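Local coordinates for aminotransferase, class V family protein (Trichomonas vaginalis, PDB 5F8V) that probably catalyses the pyridoxal-phosphate-dependent transfer of an amino group between O-phospho-L-serine and 2-oxoglutarate, a step of L-serine biosynthesis, at residues L72-G77 and R234-N239; S83-N88 and V193-A198; S180-R185 and M209-I214. All coordinates share one frame; numbering follows the deposited sequence.

Interaction 1 (L72-G77 and R234-N239)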
# COMPACT_ATOMS: atom_id res chain seq x y z
N LEU A 72 -6.11 -3.99 -12.54
CA LEU A 72 -5.93 -4.21 -11.10
C LEU A 72 -5.56 -2.93 -10.38
O LEU A 72 -4.82 -2.11 -10.90
CB LEU A 72 -4.83 -5.25 -10.85
CG LEU A 72 -4.90 -6.60 -11.55
CD1 LEU A 72 -3.78 -7.49 -11.04
CD2 LEU A 72 -6.24 -7.29 -11.34
N PHE A 73 -6.11 -2.76 -9.19
CA PHE A 73 -5.60 -1.84 -8.19
C PHE A 73 -4.99 -2.72 -7.12
O PHE A 73 -5.68 -3.60 -6.59
CB PHE A 73 -6.73 -1.02 -7.56
CG PHE A 73 -7.38 -0.07 -8.51
CD1 PHE A 73 -6.77 1.14 -8.84
CD2 PHE A 73 -8.62 -0.36 -9.09
CE1 PHE A 73 -7.38 2.03 -9.71
CE2 PHE A 73 -9.22 0.52 -9.97
CZ PHE A 73 -8.61 1.72 -10.28
N VAL A 74 -3.71 -2.50 -6.82
CA VAL A 74 -3.00 -3.31 -5.81
C VAL A 74 -2.27 -2.46 -4.78
O VAL A 74 -1.93 -1.31 -5.03
CB VAL A 74 -2.00 -4.29 -6.48
CG1 VAL A 74 -2.78 -5.39 -7.19
CG2 VAL A 74 -1.06 -3.57 -7.46
N ALA A 75 -2.07 -3.04 -3.60
CA ALA A 75 -1.23 -2.43 -2.57
C ALA A 75 0.21 -2.50 -3.05
O ALA A 75 0.58 -3.42 -3.76
CB ALA A 75 -1.38 -3.16 -1.25
N GLY A 76 1.02 -1.51 -2.66
CA GLY A 76 2.45 -1.51 -2.99
C GLY A 76 2.81 -0.65 -4.19
O GLY A 76 2.04 -0.53 -5.14
N GLY A 77 3.99 -0.05 -4.14
CA GLY A 77 4.47 0.83 -5.19
C GLY A 77 5.03 0.08 -6.38
O GLY A 77 4.94 -1.16 -6.46
N ARG A 234 -3.20 -13.54 -11.00
CA ARG A 234 -4.38 -14.42 -11.17
C ARG A 234 -5.27 -14.39 -9.94
O ARG A 234 -6.49 -14.27 -10.07
CB ARG A 234 -3.95 -15.87 -11.41
CG ARG A 234 -3.25 -16.10 -12.74
CD ARG A 234 -2.22 -17.22 -12.67
NE ARG A 234 -1.21 -17.02 -13.70
CZ ARG A 234 -0.21 -16.14 -13.65
NH1 ARG A 234 -0.03 -15.36 -12.58
NH2 ARG A 234 0.63 -16.04 -14.67
N ILE A 235 -4.66 -14.49 -8.76
CA ILE A 235 -5.39 -14.42 -7.49
C ILE A 235 -6.11 -13.07 -7.35
O ILE A 235 -7.26 -13.04 -6.92
CB ILE A 235 -4.48 -14.75 -6.26
CG1 ILE A 235 -4.43 -16.27 -6.01
CG2 ILE A 235 -4.98 -14.11 -4.97
CD1 ILE A 235 -3.95 -17.10 -7.17
N GLN A 236 -5.45 -11.97 -7.74
CA GLN A 236 -6.07 -10.64 -7.73
C GLN A 236 -7.29 -10.57 -8.65
O GLN A 236 -8.36 -10.14 -8.24
CB GLN A 236 -5.07 -9.54 -8.12
CG GLN A 236 -3.95 -9.28 -7.12
CD GLN A 236 -4.44 -8.79 -5.77
OE1 GLN A 236 -5.53 -8.23 -5.65
NE2 GLN A 236 -3.64 -9.02 -4.74
N VAL A 237 -7.11 -11.02 -9.89
CA VAL A 237 -8.19 -11.03 -10.90
C VAL A 237 -9.37 -11.88 -10.42
O VAL A 237 -10.51 -11.41 -10.41
CB VAL A 237 -7.67 -11.55 -12.27
CG1 VAL A 237 -8.81 -11.80 -13.25
CG2 VAL A 237 -6.64 -10.59 -12.87
N LYS A 238 -9.08 -13.10 -9.98
CA LYS A 238 -10.08 -14.05 -9.47
C LYS A 238 -10.96 -13.48 -8.35
O LYS A 238 -12.14 -13.81 -8.28
CB LYS A 238 -9.39 -15.33 -8.97
CG LYS A 238 -10.30 -16.54 -8.79
CD LYS A 238 -9.52 -17.75 -8.29
CE LYS A 238 -10.39 -18.99 -8.15
NZ LYS A 238 -11.45 -18.82 -7.10
N ASN A 239 -10.39 -12.61 -7.50
CA ASN A 239 -11.09 -12.00 -6.37
C ASN A 239 -11.40 -10.50 -6.51
O ASN A 239 -11.58 -9.81 -5.50
CB ASN A 239 -10.29 -12.25 -5.08
CG ASN A 239 -10.25 -13.72 -4.68
OD1 ASN A 239 -11.22 -14.23 -4.12
ND2 ASN A 239 -9.14 -14.38 -4.94

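Interaction 2 (S83-N88 and V193-A198)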
# COMPACT_ATOMS: atom_id res chain seq x y z
N SER A 83 9.35 -6.93 -8.74
CA SER A 83 9.47 -8.30 -8.25
C SER A 83 8.38 -9.20 -8.83
O SER A 83 8.67 -10.30 -9.29
CB SER A 83 9.40 -8.33 -6.74
OG SER A 83 10.32 -7.42 -6.16
N ALA A 84 7.14 -8.71 -8.81
CA ALA A 84 5.99 -9.51 -9.24
C ALA A 84 6.00 -9.83 -10.73
O ALA A 84 5.52 -10.90 -11.12
CB ALA A 84 4.69 -8.82 -8.85
N ILE A 85 6.56 -8.95 -11.56
CA ILE A 85 6.57 -9.16 -13.01
C ILE A 85 7.18 -10.52 -13.41
O ILE A 85 6.51 -11.32 -14.07
CB ILE A 85 7.23 -7.96 -13.77
CG1 ILE A 85 6.36 -6.69 -13.70
CG2 ILE A 85 7.54 -8.32 -15.22
CD1 ILE A 85 4.96 -6.78 -14.30
N PRO A 86 8.45 -10.79 -13.02
CA PRO A 86 9.01 -12.09 -13.39
C PRO A 86 8.32 -13.30 -12.75
O PRO A 86 8.16 -14.32 -13.42
CB PRO A 86 10.49 -11.99 -12.97
CG PRO A 86 10.55 -10.86 -12.00
CD PRO A 86 9.47 -9.91 -12.44
N PHE A 87 7.92 -13.20 -11.48
CA PHE A 87 7.11 -14.26 -10.84
C PHE A 87 5.92 -14.65 -11.72
O PHE A 87 5.67 -15.84 -11.92
CB PHE A 87 6.58 -13.84 -9.47
CG PHE A 87 7.52 -14.08 -8.34
CD1 PHE A 87 7.85 -15.39 -7.96
CD2 PHE A 87 8.09 -13.02 -7.64
CE1 PHE A 87 8.73 -15.62 -6.92
CE2 PHE A 87 8.97 -13.25 -6.60
CZ PHE A 87 9.29 -14.55 -6.24
N ASN A 88 5.24 -13.64 -12.26
CA ASN A 88 3.99 -13.81 -13.01
C ASN A 88 4.11 -14.14 -14.49
O ASN A 88 3.22 -14.79 -15.04
CB ASN A 88 3.11 -12.55 -12.85
CG ASN A 88 2.37 -12.50 -11.53
OD1 ASN A 88 1.28 -13.06 -11.40
ND2 ASN A 88 2.94 -11.81 -10.54
N VAL A 193 1.20 -5.26 -26.14
CA VAL A 193 1.31 -5.11 -24.69
C VAL A 193 0.90 -6.38 -23.93
O VAL A 193 -0.23 -6.86 -24.05
CB VAL A 193 0.41 -3.94 -24.21
CG1 VAL A 193 0.48 -3.79 -22.68
CG2 VAL A 193 0.79 -2.64 -24.89
N GLY A 194 1.84 -6.90 -23.14
CA GLY A 194 1.57 -7.93 -22.16
C GLY A 194 1.08 -7.32 -20.86
O GLY A 194 0.07 -7.76 -20.30
N CYS A 195 1.79 -6.30 -20.38
CA CYS A 195 1.48 -5.67 -19.09
C CYS A 195 1.91 -4.21 -19.02
O CYS A 195 2.99 -3.85 -19.49
CB CYS A 195 2.13 -6.46 -17.95
SG CYS A 195 1.87 -5.78 -16.29
N ILE A 196 1.05 -3.37 -18.45
CA ILE A 196 1.40 -1.99 -18.13
C ILE A 196 1.15 -1.82 -16.65
O ILE A 196 0.15 -2.32 -16.12
CB ILE A 196 0.57 -0.97 -18.95
CG1 ILE A 196 1.09 -0.92 -20.38
CG2 ILE A 196 0.62 0.42 -18.33
CD1 ILE A 196 0.17 -0.22 -21.36
N PHE A 197 2.06 -1.11 -15.99
CA PHE A 197 1.85 -0.76 -14.58
C PHE A 197 2.34 0.65 -14.26
O PHE A 197 3.18 1.22 -14.97
CB PHE A 197 2.48 -1.81 -13.64
CG PHE A 197 3.98 -1.77 -13.58
CD1 PHE A 197 4.74 -2.35 -14.59
CD2 PHE A 197 4.63 -1.18 -12.49
CE1 PHE A 197 6.13 -2.33 -14.52
CE2 PHE A 197 6.02 -1.15 -12.43
CZ PHE A 197 6.77 -1.73 -13.44
N ALA A 198 1.80 1.18 -13.17
CA ALA A 198 2.10 2.52 -12.70
C ALA A 198 1.77 2.65 -11.22
O ALA A 198 0.66 2.31 -10.80
CB ALA A 198 1.31 3.55 -13.49

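Interaction 3 (S180-R185 and M209-I214)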
# COMPACT_ATOMS: atom_id res chain seq x y z
N SER A 180 5.72 7.25 -14.16
CA SER A 180 5.81 8.71 -14.24
C SER A 180 5.12 9.36 -15.46
O SER A 180 5.20 10.57 -15.61
CB SER A 180 7.28 9.13 -14.19
OG SER A 180 8.02 8.46 -15.20
N ASN A 181 4.47 8.58 -16.32
CA ASN A 181 3.67 9.18 -17.41
C ASN A 181 2.27 8.57 -17.63
O ASN A 181 1.63 8.82 -18.66
CB ASN A 181 4.50 9.24 -18.71
CG ASN A 181 4.54 7.92 -19.47
OD1 ASN A 181 4.15 6.88 -18.98
ND2 ASN A 181 5.04 7.98 -20.70
N PHE A 182 1.78 7.81 -16.65
CA PHE A 182 0.50 7.12 -16.77
C PHE A 182 -0.61 8.15 -16.76
O PHE A 182 -0.65 9.00 -15.88
CB PHE A 182 0.28 6.16 -15.60
CG PHE A 182 -0.85 5.19 -15.80
CD1 PHE A 182 -1.91 5.13 -14.90
CD2 PHE A 182 -0.83 4.30 -16.87
CE1 PHE A 182 -2.95 4.22 -15.08
CE2 PHE A 182 -1.86 3.39 -17.06
CZ PHE A 182 -2.92 3.35 -16.16
N LEU A 183 -1.49 8.06 -17.76
CA LEU A 183 -2.62 8.99 -17.96
C LEU A 183 -2.18 10.43 -18.28
O LEU A 183 -2.93 11.38 -18.07
CB LEU A 183 -3.59 8.95 -16.77
CG LEU A 183 -4.08 7.55 -16.36
CD1 LEU A 183 -4.67 7.58 -14.97
CD2 LEU A 183 -5.10 7.02 -17.37
N SER A 184 -0.97 10.57 -18.83
CA SER A 184 -0.49 11.85 -19.36
C SER A 184 -0.74 11.93 -20.86
O SER A 184 -0.54 12.98 -21.45
CB SER A 184 1.00 12.02 -19.06
OG SER A 184 1.79 11.19 -19.88
N ARG A 185 -1.15 10.81 -21.46
CA ARG A 185 -1.46 10.73 -22.89
C ARG A 185 -2.21 9.44 -23.24
O ARG A 185 -2.23 8.50 -22.44
CB ARG A 185 -0.18 10.82 -23.72
CG ARG A 185 0.87 9.80 -23.33
CD ARG A 185 2.09 9.94 -24.22
NE ARG A 185 3.09 8.92 -23.96
CZ ARG A 185 4.36 8.98 -24.36
NH1 ARG A 185 4.82 10.01 -25.07
NH2 ARG A 185 5.19 7.99 -24.06
N MET A 209 0.03 2.53 -3.58
CA MET A 209 -0.87 1.84 -4.50
C MET A 209 -0.37 1.92 -5.94
O MET A 209 0.18 2.94 -6.36
CB MET A 209 -2.28 2.44 -4.42
CG MET A 209 -3.34 1.75 -5.27
SD MET A 209 -3.54 2.41 -6.94
CE MET A 209 -4.50 3.87 -6.58
N SER A 210 -0.58 0.83 -6.69
CA SER A 210 -0.25 0.76 -8.11
C SER A 210 -1.43 0.24 -8.93
O SER A 210 -2.24 -0.56 -8.43
CB SER A 210 0.94 -0.17 -8.35
OG SER A 210 2.11 0.24 -7.66
N VAL A 211 -1.51 0.70 -10.17
CA VAL A 211 -2.38 0.10 -11.18
C VAL A 211 -1.55 -0.90 -11.97
O VAL A 211 -0.43 -0.60 -12.38
CB VAL A 211 -2.97 1.18 -12.12
CG1 VAL A 211 -3.45 0.58 -13.44
CG2 VAL A 211 -4.10 1.90 -11.41
N VAL A 212 -2.12 -2.10 -12.17
CA VAL A 212 -1.52 -3.09 -13.06
C VAL A 212 -2.58 -3.48 -14.10
O VAL A 212 -3.70 -3.87 -13.74
CB VAL A 212 -1.01 -4.33 -12.30
CG1 VAL A 212 -0.10 -5.17 -13.20
CG2 VAL A 212 -0.25 -3.93 -11.04
N ILE A 213 -2.23 -3.34 -15.37
CA ILE A 213 -3.12 -3.68 -16.48
C ILE A 213 -2.48 -4.84 -17.23
O ILE A 213 -1.35 -4.70 -17.71
CB ILE A 213 -3.32 -2.47 -17.42
CG1 ILE A 213 -4.09 -1.37 -16.68
CG2 ILE A 213 -4.05 -2.89 -18.70
CD1 ILE A 213 -4.23 -0.06 -17.43
N ILE A 214 -3.19 -5.96 -17.33
CA ILE A 214 -2.60 -7.23 -17.82
C ILE A 214 -3.43 -7.85 -18.94
O ILE A 214 -4.65 -8.01 -18.79
CB ILE A 214 -2.49 -8.28 -16.68
CG1 ILE A 214 -1.79 -7.68 -15.45
CG2 ILE A 214 -1.74 -9.53 -17.18
CD1 ILE A 214 -1.87 -8.52 -14.20

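Interaction 1 (L72-G77 and R234-N239)
With chi1 at -53°, Leu72 holds CG anti to its own carbonyl carbon, and its forked end reaches the short helix 233-238 at two neighbouring residues. CD1 rests on the base of one side chain, 3.8 Å from Gln236 CB, while CD2 lies 3.7 Å from Val237 CG2, the leucine and valine side chains crossing at about a right angle. Gln236 bends at its second torsion (chi2 -62°), which brings CG and CD across Val74 CG1 at a slant: Val74 CG1 is 4.0 Å from Gln236 CD. The closest approaches of the glutamine to the strand are made by CB, CG and CD, and its NE2 donates to Thr230 O. No hydrogen bond joins the two segments, which bury 166 Å² between them. The helix stops just beyond the contact, where Asn239 ND2 returns to Ile235 O at 3.0 Å. Phe73 points to the other side of the sheet, against helix 248-263. This is strand-on-helix packing at one of the two outermost strands of the chain's mixed sheet, with the axes of 72-75 and 234-238 at 118°. Such a sheet, flanked by helices, is the core of the large domain in fold type I aminotransferases.

Interaction 2 (S83-N88 and V193-A198)
This is a buried apolar contact between a helix and the sheet it covers, in which Ile85 of helix 78-89 projects onto Cys195 and Phe197 of strand 193-199. It illustrates how one branched residue can serve two positions of a strand, since residues two apart face the same side. The long branch of Ile85 does the touching: CD1 lies 3.8 Å from Cys195 SG, and CG1 is 4.4 Å from Phe197 CE1, approaching the ring obliquely. Cys195 carries SG anti to its backbone N (chi1 178°), which places the sulfur beside the end of the isoleucine, where it acts as an apolar neighbour. The buried area is modest, 96 Å², and no hydrogen bond crosses.

The helix itself is kinked at Pro86, whose nitrogen has no bond to the turn before. One turn beyond Ala84, Asn88 gives that residue's carbonyl two donors: Ala84 O accepts from Asn88 N at 3.0 Å and from Asn88 ND2 at 2.8 Å, the side-chain donor standing above the carbonyl plane. Asn88 ND2 also bonds Met231 O, and OD1 accepts from Tyr233 N and Arg234 NH1, binding this helix to the start of helix 233-238.

Within the fold, Ile85 also reaches Ile175 and Tyr150 on the next two strands, 174-177 and 148-154. Helix 78-89 connects the parallel strands 69-75 and 95-98, and Ser83 and Phe87 pack against Pro228 and Phe226 of the second subunit. The helix thus lies between this face of the sheet and the dimer partner.

Interaction 3 (S180-R185 and M209-I214)
The ring of Phe182 comes down on strand 209-215 with its far end foremost, and CZ meets two residues that face the same side of the strand. Ile213 CD1 stands 3.9 Å from Phe182 CZ, at the ring edge and near its plane. Val211 CG1, also 3.9 Å from Phe182 CZ, comes in obliquely and lies 4.0 Å from Phe182 CE1 as well, its side chain crossing that of the phenylalanine at about a right angle. The leading corner of the ring therefore touches one methyl from each aliphatic residue. Phe182 reaches them because CG is anti to its backbone N (chi1 -166°), extending the ring from the loop toward the sheet. One face of the ring carries its neighbour Leu183, whose CD2 sits 4.2 Å above the plane and offset toward the rim.

The loop that presents the ring is a type II beta turn from Asn181 to Ser184, with Leu183 at positive phi. Asn181 O is gripped twice from the same face of its plane: Ser184 N bonds to it at 3.1 Å, and Ser184 OG donates to it at 2.7 Å. A second shell secures the turn, since Phe182 O accepts from Asn203 ND2 and Asn181 ND2 donates to Asp155. Ile196 and Ala198 of strand 193-199, Leu63 of helix 46-63 and Phe204 also border the ring.

Asn203 and Phe204 directly follow Lys202, the lysine that carries the pyridoxal phosphate. A loop leaving strand 174-177 is here packed on the antiparallel strand that follows the cofactor lysine, in keeping with the large-domain architecture of class V, fold type I aminotransferases.

All three contacts are buried, apolar and without hydrogen bonds between their segments, and all use one mixed sheet. Interaction 1 takes an outermost strand within the chain, where Val237 is partly exposed; interactions 2 and 3 involve wholly buried touching residues, and interaction 3 lies nearest the chain's centre. The carbon chain and amide carbon of a glutamine, a cysteine sulfur and a phenylalanine ring respectively vary the chemistry. Polar bonds instead run between the contacts: Leu72 N to Val212 O and Gly76 O with Ser210 OG link interactions 1 and 3, Ile213 N to Ile196 O links 3 and 2, and helices 233-238 and 78-89 join 1 and 2. Interactions 1 and 2 also touch the second subunit.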